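PDB 5BR9: tRNA threonylcarbamoyladenosine biosynthesis protein TsaB, which probably takes part in forming the threonylcarbamoyl modification of adenosine 37 in tRNA, as a member of the TsaB branch of the KAE1/TsaD family. Local coordinates for residues V24-E37 with P49-A61. Residues are numbered along the deposited sequence; the frame is centred on the assembly and turned at random.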
ATOM      1  N   VAL A  24       9.222  -2.190  14.061  1.00 22.18           N
ATOM      2  CA  VAL A  24       7.982  -1.844  14.730  1.00 24.96           C
ATOM      3  C   VAL A  24       8.310  -1.467  16.168  1.00 26.32           C
ATOM      4  O   VAL A  24       9.253  -1.977  16.763  1.00 30.07           O
ATOM      5  CB  VAL A  24       6.964  -3.012  14.663  1.00 30.82           C
ATOM      6  CG1 VAL A  24       6.639  -3.370  13.198  1.00 27.01           C
ATOM      7  CG2 VAL A  24       7.501  -4.238  15.399  1.00 30.45           C
ATOM      8  N   ALA A  25       7.529  -0.577  16.745  1.00 22.52           N
ATOM      9  CA  ALA A  25       7.805  -0.165  18.107  1.00 20.77           C
ATOM     10  C   ALA A  25       6.493   0.160  18.781  1.00 21.44           C
ATOM     11  O   ALA A  25       5.490   0.453  18.117  1.00 25.34           O
ATOM     12  CB  ALA A  25       8.771   1.027  18.141  1.00 21.38           C
ATOM     13  N   LEU A  26       6.491   0.056  20.100  1.00 26.84           N
ATOM     14  CA  LEU A  26       5.283   0.244  20.870  1.00 23.34           C
ATOM     15  C   LEU A  26       5.589   1.015  22.126  1.00 28.02           C
ATOM     16  O   LEU A  26       6.550   0.689  22.841  1.00 23.79           O
ATOM     17  CB  LEU A  26       4.668  -1.109  21.209  1.00 22.99           C
ATOM     18  CG  LEU A  26       3.405  -1.040  22.057  1.00 29.42           C
ATOM     19  CD1 LEU A  26       2.267  -0.506  21.219  1.00 36.43           C
ATOM     20  CD2 LEU A  26       3.066  -2.413  22.572  1.00 27.70           C
ATOM     21  N   LEU A  27       4.769   2.032  22.386  1.00 27.92           N
ATOM     22  CA  LEU A  27       4.818   2.773  23.644  1.00 33.25           C
ATOM     23  C   LEU A  27       3.602   2.349  24.434  1.00 34.18           C
ATOM     24  O   LEU A  27       2.483   2.348  23.906  1.00 30.21           O
ATOM     25  CB  LEU A  27       4.821   4.297  23.446  1.00 24.07           C
ATOM     26  CG  LEU A  27       4.693   5.142  24.726  1.00 35.34           C
ATOM     27  CD1 LEU A  27       5.965   5.083  25.565  1.00 27.13           C
ATOM     28  CD2 LEU A  27       4.316   6.604  24.441  1.00 28.14           C
ATOM     29  N   HIS A  28       3.838   1.943  25.679  1.00 30.51           N
ATOM     30  CA  HIS A  28       2.771   1.507  26.558  1.00 29.38           C
ATOM     31  C   HIS A  28       3.191   1.775  28.003  1.00 29.74           C
ATOM     32  O   HIS A  28       4.296   1.412  28.394  1.00 38.81           O
ATOM     33  CB  HIS A  28       2.453   0.022  26.347  1.00 25.58           C
ATOM     34  CG  HIS A  28       1.339  -0.480  27.213  1.00 36.83           C
ATOM     35  ND1 HIS A  28       1.546  -1.308  28.299  1.00 38.89           N
ATOM     36  CD2 HIS A  28       0.001  -0.249  27.161  1.00 32.54           C
ATOM     37  CE1 HIS A  28       0.385  -1.575  28.874  1.00 38.23           C
ATOM     38  NE2 HIS A  28      -0.566  -0.947  28.203  1.00 41.88           N
ATOM     39  N   GLU A  29       2.321   2.434  28.767  1.00 43.48           N
ATOM     40  CA  GLU A  29       2.606   2.772  30.166  1.00 51.75           C
ATOM     41  C   GLU A  29       3.980   3.429  30.364  1.00 44.42           C
ATOM     42  O   GLU A  29       4.646   3.180  31.360  1.00 47.52           O
ATOM     43  CB  GLU A  29       2.520   1.516  31.037  1.00 53.16           C
ATOM     44  CG  GLU A  29       1.420   1.535  32.072  1.00 87.02           C
ATOM     45  CD  GLU A  29       0.114   1.001  31.538  1.00 97.28           C
ATOM     46  OE1 GLU A  29      -0.630   1.786  30.910  1.00100.81           O
ATOM     47  OE2 GLU A  29      -0.164  -0.204  31.741  1.00104.86           O
ATOM     48  N   GLY A  30       4.409   4.242  29.399  1.00 39.04           N
ATOM     49  CA  GLY A  30       5.690   4.924  29.483  1.00 36.56           C
ATOM     50  C   GLY A  30       6.903   4.060  29.181  1.00 42.10           C
ATOM     51  O   GLY A  30       8.037   4.471  29.425  1.00 43.35           O
ATOM     52  N   ARG A  31       6.670   2.858  28.663  1.00 37.62           N
ATOM     53  CA  ARG A  31       7.756   1.962  28.287  1.00 34.73           C
ATOM     54  C   ARG A  31       7.792   1.807  26.770  1.00 30.62           C
ATOM     55  O   ARG A  31       6.746   1.710  26.130  1.00 38.26           O
ATOM     56  CB  ARG A  31       7.596   0.592  28.947  1.00 50.04           C
ATOM     57  CG  ARG A  31       7.834   0.568  30.443  1.00 60.51           C
ATOM     58  CD  ARG A  31       7.587  -0.830  31.033  1.00 74.14           C
ATOM     59  NE  ARG A  31       6.223  -1.024  31.539  1.00 83.20           N
ATOM     60  CZ  ARG A  31       5.221  -1.556  30.838  1.00 86.77           C
ATOM     61  NH1 ARG A  31       5.408  -1.955  29.583  1.00 87.28           N
ATOM     62  NH2 ARG A  31       4.025  -1.689  31.396  1.00 87.08           N
ATOM     63  N   ALA A  32       8.990   1.807  26.194  1.00 28.15           N
ATOM     64  CA  ALA A  32       9.140   1.616  24.755  1.00 35.30           C
ATOM     65  C   ALA A  32       9.636   0.196  24.497  1.00 32.83           C
ATOM     66  O   ALA A  32      10.450  -0.334  25.249  1.00 36.54           O
ATOM     67  CB  ALA A  32      10.098   2.666  24.148  1.00 21.84           C
ATOM     68  N   LEU A  33       9.097  -0.427  23.457  1.00 29.21           N
ATOM     69  CA  LEU A  33       9.488  -1.775  23.056  1.00 27.51           C
ATOM     70  C   LEU A  33       9.616  -1.785  21.526  1.00 34.10           C
ATOM     71  O   LEU A  33       8.751  -1.246  20.837  1.00 32.49           O
ATOM     72  CB  LEU A  33       8.451  -2.788  23.529  1.00 32.96           C
ATOM     73  CG  LEU A  33       8.855  -4.248  23.424  1.00 45.64           C
ATOM     74  CD1 LEU A  33       9.928  -4.546  24.455  1.00 49.73           C
ATOM     75  CD2 LEU A  33       7.656  -5.149  23.606  1.00 49.73           C
ATOM     76  N   SER A  34      10.684  -2.358  20.981  1.00 30.63           N
ATOM     77  CA  SER A  34      10.840  -2.350  19.527  1.00 33.18           C
ATOM     78  C   SER A  34      11.466  -3.626  19.005  1.00 37.40           C
ATOM     79  O   SER A  34      12.096  -4.371  19.756  1.00 34.62           O
ATOM     80  CB  SER A  34      11.681  -1.147  19.059  1.00 29.24           C
ATOM     81  OG  SER A  34      13.028  -1.237  19.500  1.00 30.43           O
ATOM     82  N   HIS A  35      11.260  -3.867  17.711  1.00 34.08           N
ATOM     83  CA  HIS A  35      11.936  -4.957  17.025  0.53 35.22           C
ATOM     84  C   HIS A  35      12.287  -4.530  15.603  1.00 36.18           C
ATOM     85  O   HIS A  35      11.562  -3.771  14.956  1.00 31.96           O
ATOM     86  CB  HIS A  35      11.085  -6.229  17.043  0.53 36.07           C
ATOM     87  CG  HIS A  35      11.034  -6.894  18.391  0.53 41.40           C
ATOM     88  ND1 HIS A  35      12.100  -7.592  18.918  0.53 42.83           N
ATOM     89  CD2 HIS A  35      10.054  -6.942  19.324  0.53 40.75           C
ATOM     90  CE1 HIS A  35      11.775  -8.049  20.114  0.53 40.33           C
ATOM     91  NE2 HIS A  35      10.542  -7.664  20.385  0.53 36.63           N
ATOM     92  N   TYR A  36      13.434  -5.012  15.143  1.00 32.95           N
ATOM     93  CA  TYR A  36      14.068  -4.514  13.935  1.00 37.52           C
ATOM     94  C   TYR A  36      14.669  -5.687  13.144  1.00 37.54           C
ATOM     95  O   TYR A  36      15.393  -6.505  13.701  1.00 33.79           O
ATOM     96  CB  TYR A  36      15.132  -3.481  14.353  1.00 37.70           C
ATOM     97  CG  TYR A  36      15.981  -2.807  13.289  1.00 40.17           C
ATOM     98  CD1 TYR A  36      15.710  -1.498  12.881  1.00 39.16           C
ATOM     99  CD2 TYR A  36      17.101  -3.439  12.756  1.00 37.10           C
ATOM    100  CE1 TYR A  36      16.509  -0.852  11.935  1.00 44.05           C
ATOM    101  CE2 TYR A  36      17.904  -2.802  11.803  1.00 43.15           C
ATOM    102  CZ  TYR A  36      17.607  -1.510  11.397  1.00 44.28           C
ATOM    103  OH  TYR A  36      18.409  -0.879  10.464  1.00 45.32           O
ATOM    104  N   GLU A  37      14.347  -5.784  11.856  1.00 43.10           N
ATOM    105  CA  GLU A  37      14.910  -6.840  11.008  1.00 48.79           C
ATOM    106  C   GLU A  37      15.315  -6.299   9.637  1.00 46.95           C
ATOM    107  O   GLU A  37      14.599  -5.486   9.060  1.00 40.31           O
ATOM    108  CB  GLU A  37      13.908  -7.980  10.816  1.00 51.80           C
ATOM    109  CG  GLU A  37      13.651  -8.824  12.045  1.00 62.30           C
ATOM    110  CD  GLU A  37      12.616  -9.913  11.796  1.00 70.34           C
ATOM    111  OE1 GLU A  37      12.384 -10.286  10.622  1.00 67.02           O
ATOM    112  OE2 GLU A  37      12.022 -10.387  12.786  1.00 78.56           O
ATOM    113  N   PRO A  49       3.050  -9.710  10.809  1.00 33.20           N
ATOM    114  CA  PRO A  49       3.454 -10.612  11.896  1.00 35.46           C
ATOM    115  C   PRO A  49       4.396  -9.949  12.918  1.00 33.91           C
ATOM    116  O   PRO A  49       4.350 -10.296  14.104  1.00 33.66           O
ATOM    117  CB  PRO A  49       4.155 -11.767  11.162  1.00 36.37           C
ATOM    118  CG  PRO A  49       3.575 -11.743   9.775  1.00 41.27           C
ATOM    119  CD  PRO A  49       3.296 -10.293   9.476  1.00 39.00           C
ATOM    120  N   MET A  50       5.240  -9.019  12.483  1.00 35.84           N
ATOM    121  CA  MET A  50       6.088  -8.320  13.446  1.00 34.90           C
ATOM    122  C   MET A  50       5.226  -7.544  14.441  1.00 33.94           C
ATOM    123  O   MET A  50       5.534  -7.494  15.633  1.00 36.12           O
ATOM    124  CB  MET A  50       7.071  -7.388  12.751  1.00 32.97           C
ATOM    125  CG  MET A  50       8.288  -8.103  12.183  1.00 44.15           C
ATOM    126  SD  MET A  50       9.512  -6.966  11.490  1.00 42.36           S
ATOM    127  CE  MET A  50       9.772  -5.916  12.898  1.00 42.13           C
ATOM    128  N   VAL A  51       4.136  -6.964  13.944  1.00 31.13           N
ATOM    129  CA  VAL A  51       3.213  -6.209  14.778  1.00 30.08           C
ATOM    130  C   VAL A  51       2.500  -7.116  15.768  1.00 34.30           C
ATOM    131  O   VAL A  51       2.422  -6.797  16.968  1.00 27.79           O
ATOM    132  CB  VAL A  51       2.204  -5.435  13.921  1.00 34.20           C
ATOM    133  CG1 VAL A  51       1.094  -4.842  14.801  1.00 32.37           C
ATOM    134  CG2 VAL A  51       2.928  -4.317  13.151  1.00 22.88           C
ATOM    135  N   ARG A  52       1.992  -8.249  15.275  1.00 26.53           N
ATOM    136  CA  ARG A  52       1.296  -9.196  16.137  0.57 30.52           C
ATOM    137  C   ARG A  52       2.235  -9.623  17.266  1.00 36.67           C
ATOM    138  O   ARG A  52       1.857  -9.603  18.438  1.00 36.13           O
ATOM    139  CB  ARG A  52       0.797 -10.398  15.317  0.57 33.98           C
ATOM    140  CG  ARG A  52       0.180 -11.571  16.094  0.57 38.09           C
ATOM    141  CD  ARG A  52      -0.838 -11.146  17.159  0.57 43.43           C
ATOM    142  NE  ARG A  52      -1.854 -10.209  16.685  0.57 46.68           N
ATOM    143  CZ  ARG A  52      -2.586  -9.457  17.497  0.57 38.18           C
ATOM    144  NH1 ARG A  52      -2.394  -9.549  18.802  0.57 34.19           N
ATOM    145  NH2 ARG A  52      -3.493  -8.617  17.016  0.57 24.91           N
ATOM    146  N   ASP A  53       3.464  -9.986  16.906  1.00 27.19           N
ATOM    147  CA  ASP A  53       4.449 -10.456  17.885  1.00 31.24           C
ATOM    148  C   ASP A  53       4.780  -9.396  18.932  1.00 28.09           C
ATOM    149  O   ASP A  53       4.931  -9.709  20.116  1.00 34.83           O
ATOM    150  CB  ASP A  53       5.742 -10.899  17.191  1.00 30.77           C
ATOM    151  CG  ASP A  53       5.594 -12.216  16.438  1.00 49.41           C
ATOM    152  OD1 ASP A  53       4.540 -12.886  16.561  1.00 52.45           O
ATOM    153  OD2 ASP A  53       6.541 -12.572  15.704  1.00 48.86           O
ATOM    154  N   LEU A  54       4.918  -8.154  18.486  1.00 27.64           N
ATOM    155  CA  LEU A  54       5.259  -7.056  19.380  1.00 30.51           C
ATOM    156  C   LEU A  54       4.120  -6.826  20.378  1.00 30.05           C
ATOM    157  O   LEU A  54       4.338  -6.750  21.595  1.00 33.08           O
ATOM    158  CB  LEU A  54       5.532  -5.780  18.590  1.00 23.33           C
ATOM    159  CG  LEU A  54       5.965  -4.559  19.408  1.00 29.85           C
ATOM    160  CD1 LEU A  54       7.357  -4.763  19.968  1.00 28.27           C
ATOM    161  CD2 LEU A  54       5.920  -3.286  18.574  1.00 36.29           C
ATOM    162  N   LEU A  55       2.906  -6.721  19.854  1.00 24.55           N
ATOM    163  CA  LEU A  55       1.740  -6.543  20.705  1.00 23.56           C
ATOM    164  C   LEU A  55       1.622  -7.727  21.648  1.00 26.59           C
ATOM    165  O   LEU A  55       1.390  -7.557  22.841  1.00 33.16           O
ATOM    166  CB  LEU A  55       0.467  -6.407  19.881  1.00 24.59           C
ATOM    167  CG  LEU A  55       0.313  -5.143  19.048  1.00 30.91           C
ATOM    168  CD1 LEU A  55      -0.925  -5.311  18.195  1.00 19.47           C
ATOM    169  CD2 LEU A  55       0.178  -3.935  19.944  1.00 21.21           C
ATOM    170  N   ASP A  56       1.837  -8.926  21.128  1.00 27.87           N
ATOM    171  CA  ASP A  56       1.698 -10.114  21.970  1.00 33.81           C
ATOM    172  C   ASP A  56       2.771 -10.180  23.053  1.00 36.63           C
ATOM    173  O   ASP A  56       2.478 -10.553  24.180  1.00 39.78           O
ATOM    174  CB  ASP A  56       1.711 -11.386  21.119  1.00 29.95           C
ATOM    175  CG  ASP A  56       0.389 -11.609  20.396  1.00 44.49           C
ATOM    176  OD1 ASP A  56      -0.518 -10.734  20.495  1.00 35.89           O
ATOM    177  OD2 ASP A  56       0.251 -12.666  19.743  1.00 42.57           O
ATOM    178  N   GLU A  57       3.997  -9.785  22.724  1.00 37.11           N
ATOM    179  CA  GLU A  57       5.090  -9.797  23.697  1.00 34.41           C
ATOM    180  C   GLU A  57       4.832  -8.815  24.845  1.00 36.39           C
ATOM    181  O   GLU A  57       5.186  -9.079  25.992  1.00 36.40           O
ATOM    182  CB  GLU A  57       6.420  -9.466  23.013  1.00 34.27           C
ATOM    183  CG  GLU A  57       7.606  -9.287  23.971  1.00 45.52           C
ATOM    184  CD  GLU A  57       8.889  -8.833  23.270  1.00 56.56           C
ATOM    185  OE1 GLU A  57       8.839  -8.473  22.069  1.00 59.76           O
ATOM    186  OE2 GLU A  57       9.954  -8.836  23.928  1.00 57.57           O
ATOM    187  N   ALA A  58       4.201  -7.693  24.523  1.00 28.38           N
ATOM    188  CA  ALA A  58       3.907  -6.637  25.487  1.00 28.62           C
ATOM    189  C   ALA A  58       2.628  -6.919  26.272  1.00 33.66           C
ATOM    190  O   ALA A  58       2.360  -6.270  27.271  1.00 31.36           O
ATOM    191  CB  ALA A  58       3.802  -5.286  24.774  1.00 22.95           C
ATOM    192  N   GLY A  59       1.844  -7.892  25.817  1.00 35.16           N
ATOM    193  CA  GLY A  59       0.554  -8.183  26.412  1.00 31.10           C
ATOM    194  C   GLY A  59      -0.488  -7.127  26.109  1.00 34.91           C
ATOM    195  O   GLY A  59      -1.464  -6.955  26.852  1.00 30.32           O
ATOM    196  N   VAL A  60      -0.297  -6.436  24.991  1.00 27.89           N
ATOM    197  CA  VAL A  60      -1.156  -5.312  24.635  1.00 26.63           C
ATOM    198  C   VAL A  60      -2.073  -5.671  23.466  1.00 33.33           C
ATOM    199  O   VAL A  60      -1.616  -6.217  22.449  1.00 30.62           O
ATOM    200  CB  VAL A  60      -0.316  -4.046  24.313  1.00 25.46           C
ATOM    201  CG1 VAL A  60      -1.212  -2.928  23.788  1.00 24.32           C
ATOM    202  CG2 VAL A  60       0.426  -3.581  25.559  1.00 25.96           C
ATOM    203  N   ALA A  61      -3.362  -5.367  23.618  1.00 26.02           N
ATOM    204  CA  ALA A  61      -4.330  -5.585  22.545  1.00 29.62           C
ATOM    205  C   ALA A  61      -4.299  -4.425  21.570  1.00 30.78           C
ATOM    206  O   ALA A  61      -4.043  -3.278  21.959  1.00 28.66           O
ATOM    207  CB  ALA A  61      -5.729  -5.760  23.095  1.00 26.16           C
TER
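Met-50 reaches the hairpin with its methyl end: a bend at chi3 (55°) brings CE to 3.8 Å from Val-24 CG2 and close to the carbonyl oxygen of His-35, on the neighbouring strand. Beside it, Val-51 sets CG2 against Val-24 CG1 and also packs on Phe-92 of the second subunit. Leu-54 buries more surface against the hairpin than any other residue of the helix. Its two methyls part over the hairpin, CD2 lying 3.6 Å from Leu-26 CB and also against Val-24 CG2, and CD1 lying against Leu-33 CD2 and near the edge of the His-35 ring. Leu-55 adds only a light touch on Leu-26. Glu-57, with CG anti to the backbone N (chi1 173°) and the chain extended beyond it, carries its carboxylate past Leu-33 to the solvent-exposed side of the contact. There OE1 accepts a hydrogen bond from His-35 NE2 through its syn lone pair and close to the imidazole plane; the short 2.5 Å separation and a second conformer of His-35 make its exact length doubtful. Ala-58 CB sits 3.7 Å from Leu-26 CD2, and the helix then ends in a Schellman motif at Gly-59. Beyond this turn, Val-60 lays CG2 over the centre of the His-28 ring, a CH-pi contact 3.6 Å from the centroid. Helix 43-58 thus covers one face of the beta hairpin at the edge of an ASKHA-type sheet, whose other face receives helix 196-208. Cohesion is mainly apolar, and where His-35 adopts this conformer, the carboxylate may favour its protonated form.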